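Local coordinates for protein 2-C-methyl-D-erythritol 4-phosphate cytidylyltransferase (Neisseria gonorrhoeae, PDB 1VGW) that probably catalyses the transfer of a cytidylyl group from CTP to 2-C-methyl-D-erythritol 4-phosphate, releasing diphosphate, in the DXP pathway of isoprenoid biosynthesis, at residues A9-A14 / G42-H47; N106-D111 / R124-A129; G187-E192 / V196-V201. All coordinates share one frame; numbering follows the deposited sequence.

Contact 1 (A9-A14 / G42-H47)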
ATOM      1  N   ALA B   9       3.551  15.652 -20.165  1.00 28.38           N
ATOM      2  CA  ALA B   9       2.756  15.282 -18.969  1.00 26.81           C
ATOM      3  C   ALA B   9       1.320  15.753 -19.071  1.00 26.01           C
ATOM      4  O   ALA B   9       1.067  16.909 -19.511  1.00 25.46           O
ATOM      5  CB  ALA B   9       3.359  15.850 -17.693  1.00 26.82           C
ATOM      6  N   LEU B  10       0.369  14.868 -18.769  1.00 23.45           N
ATOM      7  CA  LEU B  10      -1.061  15.304 -18.817  1.00 25.04           C
ATOM      8  C   LEU B  10      -1.684  14.977 -17.440  1.00 26.21           C
ATOM      9  O   LEU B  10      -1.605  13.859 -16.912  1.00 24.47           O
ATOM     10  CB  LEU B  10      -1.809  14.665 -19.954  1.00 22.25           C
ATOM     11  CG  LEU B  10      -3.286  14.803 -20.135  1.00 25.79           C
ATOM     12  CD1 LEU B  10      -3.682  16.236 -20.503  1.00 22.25           C
ATOM     13  CD2 LEU B  10      -3.866  13.878 -21.232  1.00 22.51           C
ATOM     14  N   ILE B  11      -2.258  15.992 -16.815  1.00 28.35           N
ATOM     15  CA  ILE B  11      -2.800  15.880 -15.437  1.00 28.70           C
ATOM     16  C   ILE B  11      -4.269  16.254 -15.400  1.00 28.78           C
ATOM     17  O   ILE B  11      -4.643  17.409 -15.608  1.00 29.55           O
ATOM     18  CB  ILE B  11      -1.993  16.867 -14.528  1.00 35.31           C
ATOM     19  CG1 ILE B  11      -0.541  16.371 -14.382  1.00 33.01           C
ATOM     20  CG2 ILE B  11      -2.642  16.994 -13.142  1.00 32.11           C
ATOM     21  CD1 ILE B  11       0.380  17.329 -13.703  1.00 35.68           C
ATOM     22  N   PRO B  12      -5.144  15.257 -15.365  1.00 28.14           N
ATOM     23  CA  PRO B  12      -6.584  15.482 -15.319  1.00 31.11           C
ATOM     24  C   PRO B  12      -6.977  15.938 -13.903  1.00 32.27           C
ATOM     25  O   PRO B  12      -6.813  15.150 -12.970  1.00 31.20           O
ATOM     26  CB  PRO B  12      -7.147  14.112 -15.628  1.00 29.91           C
ATOM     27  CG  PRO B  12      -6.127  13.139 -15.148  1.00 29.02           C
ATOM     28  CD  PRO B  12      -4.817  13.853 -15.053  1.00 28.66           C
ATOM     29  N   ALA B  13      -7.359  17.195 -13.756  1.00 33.32           N
ATOM     30  CA  ALA B  13      -7.697  17.712 -12.433  1.00 38.82           C
ATOM     31  C   ALA B  13      -9.062  18.358 -12.357  1.00 42.32           C
ATOM     32  O   ALA B  13      -9.231  19.234 -11.500  1.00 47.23           O
ATOM     33  CB  ALA B  13      -6.611  18.737 -12.008  1.00 30.90           C
ATOM     34  N   ALA B  14     -10.035  18.010 -13.187  1.00 44.85           N
ATOM     35  CA  ALA B  14     -11.358  18.605 -13.166  1.00 46.47           C
ATOM     36  C   ALA B  14     -12.244  17.993 -12.057  1.00 47.30           C
ATOM     37  O   ALA B  14     -13.475  18.029 -12.213  1.00 50.13           O
ATOM     38  CB  ALA B  14     -12.051  18.435 -14.518  1.00 43.20           C
ATOM     39  N   GLY B  42       5.481  21.076 -10.023  1.00 36.63           N
ATOM     40  CA  GLY B  42       6.848  21.282  -9.653  1.00 35.04           C
ATOM     41  C   GLY B  42       7.731  20.112 -10.009  1.00 36.12           C
ATOM     42  O   GLY B  42       8.900  20.295 -10.398  1.00 36.97           O
ATOM     43  N   ILE B  43       7.223  18.900  -9.877  1.00 35.34           N
ATOM     44  CA  ILE B  43       8.021  17.710 -10.197  1.00 34.44           C
ATOM     45  C   ILE B  43       8.299  17.590 -11.687  1.00 34.60           C
ATOM     46  O   ILE B  43       9.389  17.192 -12.080  1.00 33.17           O
ATOM     47  CB  ILE B  43       7.295  16.455  -9.675  1.00 32.72           C
ATOM     48  CG1 ILE B  43       7.206  16.550  -8.117  1.00 34.24           C
ATOM     49  CG2 ILE B  43       8.000  15.180 -10.071  1.00 25.14           C
ATOM     50  CD1 ILE B  43       6.149  15.533  -7.594  1.00 37.32           C
ATOM     51  N   PHE B  44       7.350  17.902 -12.562  1.00 34.71           N
ATOM     52  CA  PHE B  44       7.534  17.798 -13.993  1.00 36.58           C
ATOM     53  C   PHE B  44       8.286  18.978 -14.601  1.00 39.23           C
ATOM     54  O   PHE B  44       9.214  18.792 -15.412  1.00 35.84           O
ATOM     55  CB  PHE B  44       6.166  17.639 -14.699  1.00 32.59           C
ATOM     56  CG  PHE B  44       5.485  16.341 -14.331  1.00 36.95           C
ATOM     57  CD1 PHE B  44       5.758  15.160 -14.972  1.00 33.51           C
ATOM     58  CD2 PHE B  44       4.548  16.325 -13.291  1.00 36.72           C
ATOM     59  CE1 PHE B  44       5.159  13.977 -14.587  1.00 36.80           C
ATOM     60  CE2 PHE B  44       3.932  15.156 -12.919  1.00 36.81           C
ATOM     61  CZ  PHE B  44       4.215  13.975 -13.567  1.00 38.48           C
ATOM     62  N   GLU B  45       7.928  20.210 -14.200  1.00 40.44           N
ATOM     63  CA  GLU B  45       8.592  21.401 -14.686  1.00 42.55           C
ATOM     64  C   GLU B  45      10.076  21.414 -14.393  1.00 42.76           C
ATOM     65  O   GLU B  45      10.835  21.943 -15.229  1.00 41.93           O
ATOM     66  CB  GLU B  45       7.913  22.679 -14.229  1.00 46.68           C
ATOM     67  CG  GLU B  45       6.509  22.805 -14.883  1.00 50.70           C
ATOM     68  CD  GLU B  45       6.636  23.524 -16.221  1.00 51.66           C
ATOM     69  OE1 GLU B  45       6.155  23.012 -17.250  1.00 47.23           O
ATOM     70  OE2 GLU B  45       7.228  24.630 -16.222  1.00 54.31           O
ATOM     71  N   ARG B  46      10.544  20.735 -13.351  1.00 42.12           N
ATOM     72  CA  ARG B  46      11.972  20.682 -13.083  1.00 43.64           C
ATOM     73  C   ARG B  46      12.666  19.474 -13.672  1.00 43.50           C
ATOM     74  O   ARG B  46      13.879  19.266 -13.453  1.00 44.87           O
ATOM     75  CB  ARG B  46      12.228  20.746 -11.567  1.00 46.47           C
ATOM     76  CG  ARG B  46      12.388  19.422 -10.869  1.00 51.13           C
ATOM     77  CD  ARG B  46      12.958  19.602  -9.442  1.00 55.62           C
ATOM     78  NE  ARG B  46      11.861  19.690  -8.475  1.00 58.85           N
ATOM     79  CZ  ARG B  46      10.986  20.675  -8.374  1.00 59.69           C
ATOM     80  NH1 ARG B  46      11.040  21.739  -9.180  1.00 64.36           N
ATOM     81  NH2 ARG B  46      10.001  20.606  -7.490  1.00 56.42           N
ATOM     82  N   HIS B  47      11.957  18.590 -14.343  1.00 42.24           N
ATOM     83  CA  HIS B  47      12.546  17.370 -14.887  1.00 40.40           C
ATOM     84  C   HIS B  47      12.991  17.577 -16.317  1.00 40.50           C
ATOM     85  O   HIS B  47      12.183  17.868 -17.212  1.00 38.88           O
ATOM     86  CB  HIS B  47      11.513  16.233 -14.797  1.00 41.61           C
ATOM     87  CG  HIS B  47      12.174  14.891 -14.789  1.00 39.69           C
ATOM     88  ND1 HIS B  47      12.396  14.200 -13.611  1.00 39.79           N
ATOM     89  CD2 HIS B  47      12.684  14.147 -15.784  1.00 39.06           C
ATOM     90  CE1 HIS B  47      13.035  13.072 -13.889  1.00 38.90           C
ATOM     91  NE2 HIS B  47      13.219  13.018 -15.205  1.00 41.74           N
TER
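The end of strand 7-12 passes the last turn of helix 36-45 most closely where A9 faces F44, their CA atoms 7.3 Å apart. The contact is apolar and buried, and one aromatic ring carries it. F44 sends its ring from the helix to the strand with CG anti to its own carbonyl carbon (chi1 -65°). The methyl of A9 comes down over one face of this ring as a CH-pi contact: CB lies 4.1 Å from the ring centroid of F44, 26° off the normal. It is shifted toward the rim, so its closest ring atom is CD1 of F44, at 3.7 Å from A9 CB. I11, next but one along the strand and pointing the same way, approaches obliquely and more loosely with its tip, CD1, 4.2 Å from CE2 of F44. The ring thus lies close to the strand at A9, where a single methyl meets it, while at I11 the longer side chain reaches across to the CE2 side.

The ring is hemmed in from other directions too: it meets H110 edge-to-face and touches L122 of helix 119-129 and T53. T53 belongs to strand 52-56, which pairs in parallel with strand 7-12 through backbone bonds of A9 and I11, so strand, helix and strand make a beta-alpha-beta crossover. The other face of strand 7-12 looks at helix 84-98, where L10 packs on V92 and P12 on R84, T87 and V88.

Contact 2 (N106-D111 / R124-A129); sequences NILVHD and RLIEQA
ND2 of N106, two residues before the L108 that meets L125 and I126, is gripped by two oxygens: it gives a hydrogen bond to O of G130, just past the helical segment, and a weak one to OD1 of N7. The first of these ties the start of strand 106-109 to the end of helix 119-129. Between them the packing is apolar and centred on one methyl, CD2 of L108. L108 and L125 reach toward each other tip to tip, CD2 to CD2 at 4.1 Å; L125 gets there by holding CG trans to its backbone N (chi1 176°). I126 instead crosses L108 at about a right angle, presenting the flank of its chain, with CG1 4.1 Å from CD2 of L108. Helix 119-129 belongs to a beta-alpha-beta crossover that leaves strand 106-109 and returns as strand 136-141, parallel to it but with antiparallel strand 169-173 lying between. The helix also covers that middle strand, with L125 on P169; L125 further touches I206 of strand 204-207. Between the neighbouring strands themselves, L108 packs on L171. Beyond the strand, the D111 carboxylate forms salt bridges to R84 through OD2 and to R114 through OD1.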
ATOM      1  N   ASN B 106       5.119  10.658 -26.606  1.00 24.96           N
ATOM      2  CA  ASN B 106       4.610  10.049 -25.395  1.00 27.37           C
ATOM      3  C   ASN B 106       3.740  10.976 -24.528  1.00 28.14           C
ATOM      4  O   ASN B 106       4.081  12.154 -24.296  1.00 28.97           O
ATOM      5  CB  ASN B 106       5.817   9.556 -24.561  1.00 21.76           C
ATOM      6  CG  ASN B 106       6.638   8.505 -25.233  1.00 24.99           C
ATOM      7  OD1 ASN B 106       6.126   7.540 -25.809  1.00 24.41           O
ATOM      8  ND2 ASN B 106       7.980   8.601 -25.187  1.00 20.54           N
ATOM      9  N   ILE B 107       2.617  10.464 -24.029  1.00 29.02           N
ATOM     10  CA  ILE B 107       1.720  11.247 -23.109  1.00 26.68           C
ATOM     11  C   ILE B 107       1.783  10.596 -21.716  1.00 27.24           C
ATOM     12  O   ILE B 107       1.522   9.357 -21.667  1.00 27.81           O
ATOM     13  CB  ILE B 107       0.282  11.144 -23.570  1.00 27.26           C
ATOM     14  CG1 ILE B 107       0.061  11.557 -25.023  1.00 24.89           C
ATOM     15  CG2 ILE B 107      -0.703  11.863 -22.640  1.00 28.79           C
ATOM     16  CD1 ILE B 107       0.386  12.994 -25.358  1.00 27.54           C
ATOM     17  N   LEU B 108       2.320  11.242 -20.697  1.00 25.18           N
ATOM     18  CA  LEU B 108       2.391  10.636 -19.345  1.00 24.00           C
ATOM     19  C   LEU B 108       1.187  11.092 -18.490  1.00 24.89           C
ATOM     20  O   LEU B 108       1.150  12.283 -18.127  1.00 26.58           O
ATOM     21  CB  LEU B 108       3.677  11.027 -18.644  1.00 16.73           C
ATOM     22  CG  LEU B 108       4.979  10.381 -19.074  1.00 24.13           C
ATOM     23  CD1 LEU B 108       5.485  10.975 -20.430  1.00 18.88           C
ATOM     24  CD2 LEU B 108       6.070  10.611 -18.048  1.00 22.39           C
ATOM     25  N   VAL B 109       0.178  10.273 -18.288  1.00 26.17           N
ATOM     26  CA  VAL B 109      -1.049  10.607 -17.556  1.00 26.70           C
ATOM     27  C   VAL B 109      -0.868  10.435 -16.043  1.00 27.37           C
ATOM     28  O   VAL B 109      -0.645   9.352 -15.540  1.00 27.65           O
ATOM     29  CB  VAL B 109      -2.278   9.855 -18.056  1.00 26.02           C
ATOM     30  CG1 VAL B 109      -3.623  10.453 -17.581  1.00 20.49           C
ATOM     31  CG2 VAL B 109      -2.376   9.835 -19.604  1.00 23.36           C
ATOM     32  N   HIS B 110      -0.866  11.549 -15.295  1.00 27.21           N
ATOM     33  CA  HIS B 110      -0.599  11.488 -13.852  1.00 28.80           C
ATOM     34  C   HIS B 110      -1.722  12.043 -12.973  1.00 26.49           C
ATOM     35  O   HIS B 110      -2.269  13.077 -13.321  1.00 26.00           O
ATOM     36  CB  HIS B 110       0.656  12.303 -13.520  1.00 26.08           C
ATOM     37  CG  HIS B 110       1.201  12.076 -12.151  1.00 25.67           C
ATOM     38  ND1 HIS B 110       1.714  10.870 -11.740  1.00 29.90           N
ATOM     39  CD2 HIS B 110       1.323  12.912 -11.089  1.00 25.15           C
ATOM     40  CE1 HIS B 110       2.131  10.966 -10.464  1.00 29.44           C
ATOM     41  NE2 HIS B 110       1.904  12.205 -10.071  1.00 26.42           N
ATOM     42  N   ASP B 111      -2.008  11.363 -11.870  1.00 27.94           N
ATOM     43  CA  ASP B 111      -3.060  11.851 -10.913  1.00 27.39           C
ATOM     44  C   ASP B 111      -2.661  13.187 -10.253  1.00 26.01           C
ATOM     45  O   ASP B 111      -1.531  13.320  -9.785  1.00 23.39           O
ATOM     46  CB  ASP B 111      -3.163  10.832  -9.789  1.00 26.67           C
ATOM     47  CG  ASP B 111      -3.868   9.545 -10.124  1.00 25.61           C
ATOM     48  OD1 ASP B 111      -3.409   8.497  -9.612  1.00 31.13           O
ATOM     49  OD2 ASP B 111      -4.845   9.542 -10.875  1.00 24.04           O
ATOM     50  N   ARG B 124      13.169   6.549 -14.546  1.00 38.33           N
ATOM     51  CA  ARG B 124      13.027   5.141 -14.940  1.00 36.89           C
ATOM     52  C   ARG B 124      11.854   4.921 -15.896  1.00 36.37           C
ATOM     53  O   ARG B 124      11.978   4.226 -16.913  1.00 38.19           O
ATOM     54  CB  ARG B 124      12.762   4.300 -13.685  1.00 38.46           C
ATOM     55  CG  ARG B 124      13.950   3.535 -13.155  1.00 37.67           C
ATOM     56  CD  ARG B 124      13.503   2.310 -12.375  1.00 37.17           C
ATOM     57  NE  ARG B 124      12.588   2.633 -11.312  1.00 40.16           N
ATOM     58  CZ  ARG B 124      12.828   3.224 -10.157  1.00 40.42           C
ATOM     59  NH1 ARG B 124      11.818   3.411  -9.310  1.00 40.60           N
ATOM     60  NH2 ARG B 124      14.039   3.642  -9.832  1.00 45.05           N
ATOM     61  N   LEU B 125      10.690   5.511 -15.628  1.00 34.22           N
ATOM     62  CA  LEU B 125       9.555   5.326 -16.543  1.00 32.44           C
ATOM     63  C   LEU B 125       9.864   5.849 -17.930  1.00 32.68           C
ATOM     64  O   LEU B 125       9.451   5.279 -18.946  1.00 33.25           O
ATOM     65  CB  LEU B 125       8.313   6.006 -15.984  1.00 26.09           C
ATOM     66  CG  LEU B 125       7.032   6.033 -16.791  1.00 29.03           C
ATOM     67  CD1 LEU B 125       6.442   4.615 -16.916  1.00 28.68           C
ATOM     68  CD2 LEU B 125       5.989   6.978 -16.170  1.00 22.83           C
ATOM     69  N   ILE B 126      10.454   7.049 -18.010  1.00 32.49           N
ATOM     70  CA  ILE B 126      10.750   7.668 -19.289  1.00 31.82           C
ATOM     71  C   ILE B 126      11.774   6.817 -20.049  1.00 35.58           C
ATOM     72  O   ILE B 126      11.546   6.570 -21.229  1.00 35.62           O
ATOM     73  CB  ILE B 126      11.238   9.104 -19.169  1.00 29.40           C
ATOM     74  CG1 ILE B 126      10.045  10.044 -18.893  1.00 28.66           C
ATOM     75  CG2 ILE B 126      11.974   9.609 -20.412  1.00 21.64           C
ATOM     76  CD1 ILE B 126      10.488  11.279 -18.077  1.00 30.80           C
ATOM     77  N   GLU B 127      12.796   6.366 -19.345  1.00 35.99           N
ATOM     78  CA  GLU B 127      13.863   5.572 -19.915  1.00 39.60           C
ATOM     79  C   GLU B 127      13.419   4.216 -20.433  1.00 41.58           C
ATOM     80  O   GLU B 127      13.716   3.840 -21.573  1.00 40.14           O
ATOM     81  CB  GLU B 127      14.964   5.397 -18.855  1.00 43.12           C
ATOM     82  CG  GLU B 127      16.230   4.739 -19.378  1.00 51.45           C
ATOM     83  CD  GLU B 127      16.867   5.563 -20.484  1.00 54.44           C
ATOM     84  OE1 GLU B 127      16.967   6.796 -20.330  1.00 56.44           O
ATOM     85  OE2 GLU B 127      17.232   4.975 -21.516  1.00 58.11           O
ATOM     86  N   GLN B 128      12.597   3.513 -19.638  1.00 42.52           N
ATOM     87  CA  GLN B 128      12.124   2.183 -20.049  1.00 42.88           C
ATOM     88  C   GLN B 128      10.886   2.171 -20.889  1.00 40.94           C
ATOM     89  O   GLN B 128      10.869   1.604 -22.000  1.00 45.38           O
ATOM     90  CB  GLN B 128      11.953   1.341 -18.776  1.00 43.70           C
ATOM     91  CG  GLN B 128      13.291   1.205 -18.046  1.00 46.53           C
ATOM     92  CD  GLN B 128      13.158   0.645 -16.659  1.00 52.48           C
ATOM     93  OE1 GLN B 128      14.071   0.788 -15.838  1.00 56.69           O
ATOM     94  NE2 GLN B 128      12.033   0.012 -16.343  1.00 54.73           N
ATOM     95  N   ALA B 129       9.823   2.863 -20.509  1.00 38.20           N
ATOM     96  CA  ALA B 129       8.610   2.817 -21.346  1.00 34.31           C
ATOM     97  C   ALA B 129       8.666   3.857 -22.430  1.00 31.67           C
ATOM     98  O   ALA B 129       7.936   3.794 -23.433  1.00 33.30           O
ATOM     99  CB  ALA B 129       7.378   3.002 -20.455  1.00 25.36           C
TER

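Contact 3 (G187-E192 / V196-V201); sequences GGITDE and VEKLGV
The flat peptide carbonyl of E192 meets V196 N at 3.2 Å from its O, the i to i+4 bond of the short helix 192-197, whose N-cap is D191. Flat carboxylates gather round this helix. That of D191 uses OD2 to hold S194 N and OD1 to accept from Q170 NE2, while E192 OE1 forms a salt bridge with R84. Six residues after D191, E197 brings its own carboxylate near, with OE2 of E197 4.8 Å from OD2 of D191. K147 of the second subunit forms salt bridges to both oxygens and probably offsets their mutual repulsion; OE1 of E197 is hydrogen-bonded to OG1 of T157, also of the second subunit. The pair thus receives the two-stranded arm, 146-149 with 154-158, of the partner chain. The helix finishes in a Schellman motif, with G200 at positive phi and its N 3.0 Å from E197 O. At the exposed surface K198 stretches back across I189 at a slant. Its chain bends only at the end (chi4 -63°), and CE of K198 presses tightly on the methyl CG2 of I189, at 3.3 Å.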
ATOM      1  N   GLY B 187     -15.791  -0.964 -22.981  1.00 80.77           N
ATOM      2  CA  GLY B 187     -15.965   0.174 -22.089  1.00 78.00           C
ATOM      3  C   GLY B 187     -15.777  -0.216 -20.635  1.00 75.78           C
ATOM      4  O   GLY B 187     -15.495   0.658 -19.797  1.00 77.23           O
ATOM      5  N   GLY B 188     -15.843  -1.501 -20.298  1.00 72.32           N
ATOM      6  CA  GLY B 188     -15.651  -1.920 -18.903  1.00 67.45           C
ATOM      7  C   GLY B 188     -14.182  -1.869 -18.496  1.00 63.69           C
ATOM      8  O   GLY B 188     -13.605  -2.915 -18.157  1.00 64.93           O
ATOM      9  N   ILE B 189     -13.562  -0.701 -18.504  1.00 57.94           N
ATOM     10  CA  ILE B 189     -12.161  -0.525 -18.190  1.00 53.79           C
ATOM     11  C   ILE B 189     -11.924   0.326 -16.939  1.00 49.70           C
ATOM     12  O   ILE B 189     -12.844   1.015 -16.475  1.00 51.20           O
ATOM     13  CB  ILE B 189     -11.435   0.210 -19.353  1.00 56.49           C
ATOM     14  CG1 ILE B 189     -11.968   1.651 -19.447  1.00 53.75           C
ATOM     15  CG2 ILE B 189     -11.605  -0.496 -20.678  1.00 55.68           C
ATOM     16  CD1 ILE B 189     -10.861   2.677 -19.528  1.00 53.38           C
ATOM     17  N   THR B 190     -10.698   0.348 -16.424  1.00 43.13           N
ATOM     18  CA  THR B 190     -10.381   1.170 -15.256  1.00 37.29           C
ATOM     19  C   THR B 190      -9.283   2.193 -15.547  1.00 34.03           C
ATOM     20  O   THR B 190      -9.635   3.348 -15.801  1.00 32.16           O
ATOM     21  CB  THR B 190      -9.992   0.332 -14.039  1.00 38.86           C
ATOM     22  OG1 THR B 190      -9.091  -0.708 -14.470  1.00 37.85           O
ATOM     23  CG2 THR B 190     -11.228  -0.308 -13.392  1.00 35.89           C
ATOM     24  N   ASP B 191      -8.007   1.854 -15.450  1.00 29.11           N
ATOM     25  CA  ASP B 191      -6.919   2.773 -15.733  1.00 29.80           C
ATOM     26  C   ASP B 191      -6.571   2.856 -17.239  1.00 29.65           C
ATOM     27  O   ASP B 191      -7.245   2.201 -18.048  1.00 28.40           O
ATOM     28  CB  ASP B 191      -5.676   2.436 -14.913  1.00 26.99           C
ATOM     29  CG  ASP B 191      -5.046   1.114 -15.142  1.00 26.82           C
ATOM     30  OD1 ASP B 191      -4.047   0.687 -14.508  1.00 27.04           O
ATOM     31  OD2 ASP B 191      -5.519   0.340 -15.983  1.00 34.15           O
ATOM     32  N   GLU B 192      -5.605   3.728 -17.619  1.00 27.03           N
ATOM     33  CA  GLU B 192      -5.275   3.846 -19.043  1.00 27.61           C
ATOM     34  C   GLU B 192      -4.697   2.521 -19.579  1.00 26.27           C
ATOM     35  O   GLU B 192      -5.122   2.139 -20.676  1.00 26.92           O
ATOM     36  CB  GLU B 192      -4.389   5.007 -19.435  1.00 25.44           C
ATOM     37  CG  GLU B 192      -4.980   6.398 -19.314  1.00 25.10           C
ATOM     38  CD  GLU B 192      -5.237   6.819 -17.854  1.00 30.26           C
ATOM     39  OE1 GLU B 192      -6.172   7.612 -17.606  1.00 28.43           O
ATOM     40  OE2 GLU B 192      -4.533   6.388 -16.913  1.00 26.57           O
ATOM     41  N   VAL B 196      -5.493   0.111 -23.072  1.00 28.02           N
ATOM     42  CA  VAL B 196      -4.470  -0.278 -24.044  1.00 29.18           C
ATOM     43  C   VAL B 196      -4.460  -1.798 -24.190  1.00 29.16           C
ATOM     44  O   VAL B 196      -4.471  -2.287 -25.319  1.00 26.88           O
ATOM     45  CB  VAL B 196      -3.106   0.328 -23.737  1.00 27.14           C
ATOM     46  CG1 VAL B 196      -1.976  -0.326 -24.533  1.00 28.88           C
ATOM     47  CG2 VAL B 196      -3.101   1.831 -24.135  1.00 28.52           C
ATOM     48  N   GLU B 197      -4.519  -2.570 -23.108  1.00 28.89           N
ATOM     49  CA  GLU B 197      -4.531  -4.036 -23.116  1.00 28.58           C
ATOM     50  C   GLU B 197      -5.659  -4.657 -23.950  1.00 28.48           C
ATOM     51  O   GLU B 197      -5.518  -5.734 -24.525  1.00 24.07           O
ATOM     52  CB  GLU B 197      -4.655  -4.595 -21.701  1.00 26.91           C
ATOM     53  CG  GLU B 197      -3.590  -4.267 -20.686  1.00 30.20           C
ATOM     54  CD  GLU B 197      -4.136  -4.245 -19.250  1.00 34.07           C
ATOM     55  OE1 GLU B 197      -5.053  -5.049 -18.906  1.00 30.86           O
ATOM     56  OE2 GLU B 197      -3.692  -3.423 -18.430  1.00 34.73           O
ATOM     57  N   LYS B 198      -6.809  -3.995 -24.029  1.00 31.27           N
ATOM     58  CA  LYS B 198      -7.946  -4.444 -24.789  1.00 34.87           C
ATOM     59  C   LYS B 198      -7.695  -4.364 -26.287  1.00 37.91           C
ATOM     60  O   LYS B 198      -8.507  -4.851 -27.103  1.00 40.19           O
ATOM     61  CB  LYS B 198      -9.225  -3.653 -24.447  1.00 34.76           C
ATOM     62  CG  LYS B 198      -9.891  -4.221 -23.213  1.00 40.44           C
ATOM     63  CD  LYS B 198     -11.017  -3.338 -22.705  1.00 48.34           C
ATOM     64  CE  LYS B 198     -11.419  -3.770 -21.291  1.00 52.37           C
ATOM     65  NZ  LYS B 198     -11.959  -5.165 -21.241  1.00 54.03           N
ATOM     66  N   LEU B 199      -6.594  -3.745 -26.675  1.00 37.76           N
ATOM     67  CA  LEU B 199      -6.249  -3.669 -28.108  1.00 36.55           C
ATOM     68  C   LEU B 199      -5.326  -4.834 -28.459  1.00 35.65           C
ATOM     69  O   LEU B 199      -4.947  -5.007 -29.615  1.00 39.01           O
ATOM     70  CB  LEU B 199      -5.540  -2.334 -28.349  1.00 30.54           C
ATOM     71  CG  LEU B 199      -6.315  -1.207 -28.976  1.00 33.97           C
ATOM     72  CD1 LEU B 199      -7.806  -1.302 -28.802  1.00 25.88           C
ATOM     73  CD2 LEU B 199      -5.774   0.166 -28.562  1.00 31.72           C
ATOM     74  N   GLY B 200      -4.927  -5.641 -27.505  1.00 34.61           N
ATOM     75  CA  GLY B 200      -3.995  -6.745 -27.695  1.00 29.90           C
ATOM     76  C   GLY B 200      -2.567  -6.298 -27.434  1.00 31.40           C
ATOM     77  O   GLY B 200      -1.623  -7.024 -27.723  1.00 31.42           O
ATOM     78  N   VAL B 201      -2.370  -5.110 -26.834  1.00 30.64           N
ATOM     79  CA  VAL B 201      -1.007  -4.633 -26.556  1.00 29.80           C
ATOM     80  C   VAL B 201      -0.721  -4.846 -25.060  1.00 29.91           C
ATOM     81  O   VAL B 201      -1.589  -4.420 -24.277  1.00 32.92           O
ATOM     82  CB  VAL B 201      -0.937  -3.109 -26.815  1.00 30.99           C
ATOM     83  CG1 VAL B 201       0.431  -2.564 -26.428  1.00 31.01           C
ATOM     84  CG2 VAL B 201      -1.360  -2.699 -28.196  1.00 27.45           C
TER

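How the contacts relate
From the N terminus the three contacts follow in series, neither nested nor crossed. Contact 1 closes a loop with 27 residues between its segments, contact 2 one of 12, and contact 3 merely a helical turn of three. Contacts 1 and 2 share a sheet: strands 7-12 and 106-109 pair in parallel, with L10 N 2.8 Å from L108 O, and their helices lie on the same side. Contact 3 sits beyond the other face, about 23 Å from contact 1 and 17 Å from contact 2 between centres. It meets contact 2 where V109 CG1 is 3.8 Å from E192 OE1. R84, on helix 84-98, is a common neighbour of segments from all three contacts.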